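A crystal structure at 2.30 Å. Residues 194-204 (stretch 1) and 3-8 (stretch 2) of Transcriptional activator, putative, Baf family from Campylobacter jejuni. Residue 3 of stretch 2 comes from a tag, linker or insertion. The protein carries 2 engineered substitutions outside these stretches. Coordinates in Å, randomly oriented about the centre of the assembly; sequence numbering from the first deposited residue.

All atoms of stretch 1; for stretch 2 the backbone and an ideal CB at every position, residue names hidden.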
# COMPACT_ATOMS: atom_id res chain seq x y z
N LEU B 194 21.28 10.75 0.91
CA LEU B 194 21.04 10.96 2.34
C LEU B 194 21.81 10.03 3.29
O LEU B 194 22.34 10.46 4.33
CB LEU B 194 19.55 10.85 2.68
CG LEU B 194 18.83 12.14 2.94
CD1 LEU B 194 17.64 11.83 3.79
CD2 LEU B 194 19.78 13.22 3.64
N ILE B 195 21.83 8.75 2.93
CA ILE B 195 22.36 7.70 3.76
C ILE B 195 23.87 7.86 3.81
O ILE B 195 24.45 7.81 4.88
CB ILE B 195 21.91 6.29 3.21
CG1 ILE B 195 20.47 6.02 3.61
CG2 ILE B 195 22.72 5.19 3.80
CD1 ILE B 195 19.96 4.65 3.21
N PHE B 196 24.49 8.05 2.64
CA PHE B 196 25.94 8.22 2.56
C PHE B 196 26.41 9.47 3.28
O PHE B 196 27.58 9.54 3.68
CB PHE B 196 26.41 8.29 1.10
CG PHE B 196 26.45 6.98 0.41
CD1 PHE B 196 27.20 5.93 0.93
CD2 PHE B 196 25.76 6.80 -0.78
CE1 PHE B 196 27.24 4.69 0.28
CE2 PHE B 196 25.78 5.57 -1.45
CZ PHE B 196 26.54 4.50 -0.91
N ARG B 197 25.54 10.47 3.40
CA ARG B 197 25.80 11.64 4.25
C ARG B 197 25.82 11.30 5.77
O ARG B 197 26.68 11.77 6.51
CB ARG B 197 24.79 12.76 3.98
CG ARG B 197 24.88 13.40 2.59
CD ARG B 197 24.09 14.77 2.49
NE ARG B 197 24.83 15.72 1.64
CZ ARG B 197 24.76 17.06 1.73
NH1 ARG B 197 23.96 17.67 2.62
NH2 ARG B 197 25.49 17.80 0.91
N GLY B 198 24.86 10.50 6.23
CA GLY B 198 24.92 9.92 7.58
C GLY B 198 26.21 9.16 7.82
O GLY B 198 26.90 9.38 8.83
N MET B 199 26.56 8.27 6.88
CA MET B 199 27.86 7.56 6.93
C MET B 199 29.08 8.52 6.91
O MET B 199 30.05 8.31 7.63
CB MET B 199 27.95 6.53 5.82
CG MET B 199 26.81 5.48 5.79
SD MET B 199 26.95 4.38 4.34
CE MET B 199 28.30 3.50 4.87
N LYS B 200 29.03 9.55 6.07
CA LYS B 200 30.08 10.56 6.00
C LYS B 200 30.23 11.20 7.38
O LYS B 200 31.35 11.34 7.87
CB LYS B 200 29.72 11.64 4.96
CG LYS B 200 30.84 11.91 3.96
CD LYS B 200 30.34 11.78 2.52
CE LYS B 200 31.51 11.57 1.52
NZ LYS B 200 31.18 12.06 0.10
N LYS B 201 29.10 11.57 7.98
CA LYS B 201 29.08 12.19 9.31
C LYS B 201 29.68 11.30 10.35
O LYS B 201 30.39 11.79 11.23
CB LYS B 201 27.67 12.61 9.72
CG LYS B 201 27.58 13.23 11.13
CD LYS B 201 26.20 13.87 11.44
CE LYS B 201 25.84 13.76 12.99
NZ LYS B 201 24.50 14.37 13.46
N ILE B 202 29.42 9.99 10.28
CA ILE B 202 30.02 9.09 11.29
C ILE B 202 31.55 9.14 11.27
O ILE B 202 32.20 9.04 12.32
CB ILE B 202 29.55 7.62 11.15
CG1 ILE B 202 28.19 7.45 11.84
CG2 ILE B 202 30.63 6.60 11.65
CD1 ILE B 202 27.99 8.23 13.08
N ILE B 203 32.10 9.28 10.06
CA ILE B 203 33.53 9.23 9.84
C ILE B 203 34.17 10.53 10.27
O ILE B 203 35.28 10.52 10.80
CB ILE B 203 33.85 8.88 8.38
CG1 ILE B 203 33.53 7.41 8.14
CG2 ILE B 203 35.32 9.04 8.09
CD1 ILE B 203 32.95 7.10 6.80
N LYS B 204 33.46 11.64 10.09
CA LYS B 204 33.98 12.93 10.49
C LYS B 204 33.94 13.09 12.00
O LYS B 204 34.52 14.03 12.54
CB LYS B 204 33.26 14.10 9.79
CG LYS B 204 31.86 14.43 10.34
CD LYS B 204 31.41 15.91 10.12
CE LYS B 204 31.63 16.75 11.42
NZ LYS B 204 30.51 16.56 12.44
N UNK B 3 38.03 7.31 -0.40
CA UNK B 3 36.93 7.05 0.64
C UNK B 3 35.73 6.25 0.08
O UNK B 3 34.74 6.82 -0.43
CB UNK B 3 36.40 8.38 1.18
N UNK B 4 35.87 4.93 0.19
CA UNK B 4 34.89 3.99 -0.33
C UNK B 4 33.83 3.64 0.74
O UNK B 4 34.15 3.02 1.75
CB UNK B 4 35.59 2.72 -0.82
N UNK B 5 32.59 4.04 0.49
CA UNK B 5 31.47 3.70 1.37
C UNK B 5 30.53 2.70 0.72
O UNK B 5 30.32 2.75 -0.48
CB UNK B 5 30.70 4.96 1.76
N UNK B 6 29.94 1.82 1.54
CA UNK B 6 29.02 0.78 1.10
C UNK B 6 27.75 0.73 1.97
O UNK B 6 27.79 0.62 3.21
CB UNK B 6 29.73 -0.58 1.12
N UNK B 7 26.60 0.84 1.30
CA UNK B 7 25.28 0.73 1.93
C UNK B 7 24.57 -0.54 1.41
O UNK B 7 24.06 -0.58 0.28
CB UNK B 7 24.44 1.98 1.65
N UNK B 8 24.59 -1.60 2.22
CA UNK B 8 24.18 -2.93 1.77
C UNK B 8 22.73 -3.31 2.17
O UNK B 8 22.39 -3.34 3.33
CB UNK B 8 25.15 -3.97 2.34

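The helix 194-204 offers the strand one side of itself, made of Ile-195, Phe-196, Met-199, Lys-200 and Ile-203, and its axis passes within 9.3 Å of the strand axis, with N-to-C directions 126° apart. Its backbone amides from Gly-198 to Lys-204 bond within the helix, so what it presents to the strand is mainly side-chain carbon.

At position 3, CA-to-CB points toward the helix, yet no helix atom lies within 5.5 Å of the ideal CB. A short side chain would fall short; a longer one, aliphatic or otherwise flexible, could reach the end of Ile-203 and the aliphatic part of Lys-200. The deposited residue is Leu-3, which comes from a tag and reflects the construct. Its CD2 lies 3.9 Å from CE of Lys-200, and its CD1 lies 4.3 Å from CD1 of Ile-203.

Position 4 is out of reach of the helix, its ideal CB having no helix atom within 5.5 Å, so stretch 1 sets little preference. It is Leu-4, which makes no contact here.

Position 5 is the most constrained. Its CA is 7.2 Å from that of Phe-196, the nearest pairing in the register, and its CB points toward the helix. The ideal CB already sits 3.7 Å from Phe-196 CD1 and 4.2 Å from Met-199 CE, with Ile-203 farther along. Phi/psi of -110/146 is ordinary for a strand and admits Leu, Ile, Val or Met; a charged group would find no partner among these three apolar side chains. The residue is Leu-5, with chi1 m and chi2 t. This conformation carries CD2 to 3.5 Å from Ile-203 CD1, while its CB packs against Phe-196 CD1. Leu-5 has 105 Å² covered by the helix, the largest share in its stretch.

At position 6, CB points away, so many side chains would be compatible with this contact. The residue is Cys-6, and its backbone does the touching: its N lies at the edge of the Phe-196 ring, 4.1 Å from CE1, and its O is 3.4 Å from Met-199 CE.

Position 7 again points toward the helix. Its ideal CB is 4.1 Å from Phe-196 CE1, 4.2 Å from Ile-195 CG2 and 4.4 Å from Met-199 SD. These neighbours would suit a small or aliphatic residue, and a polar one whose end can turn aside is also possible. The residue is Asp-7: its CG lies 3.9 Å from Ile-195 CG2, and its carboxylate makes no hydrogen bond to the helix.

Position 8 is out of reach, leaving the choice open. It is Ile-8.

Stretch 2 (3-8) LLLCDI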
# COMPACT_ATOMS: atom_id res chain seq x y z
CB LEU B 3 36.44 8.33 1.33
CG LEU B 3 35.39 8.08 2.45
CD1 LEU B 3 36.01 7.73 3.81
CD2 LEU B 3 34.44 9.24 2.63
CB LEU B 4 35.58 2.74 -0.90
CG LEU B 4 34.71 1.81 -1.77
CD1 LEU B 4 33.56 2.52 -2.50
CD2 LEU B 4 35.54 1.02 -2.79
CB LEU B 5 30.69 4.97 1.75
CG LEU B 5 31.51 6.10 2.40
CD1 LEU B 5 30.70 7.40 2.52
CD2 LEU B 5 32.05 5.66 3.76
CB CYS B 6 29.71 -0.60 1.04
SG CYS B 6 28.76 -1.76 0.05
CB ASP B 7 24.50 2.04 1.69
CG ASP B 7 23.00 1.86 1.70
OD1 ASP B 7 22.51 1.11 2.54
OD2 ASP B 7 22.29 2.48 0.87
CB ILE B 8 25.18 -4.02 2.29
CG1 ILE B 8 26.60 -3.69 1.87
CG2 ILE B 8 24.74 -5.48 1.82
CD1 ILE B 8 27.72 -4.26 2.80
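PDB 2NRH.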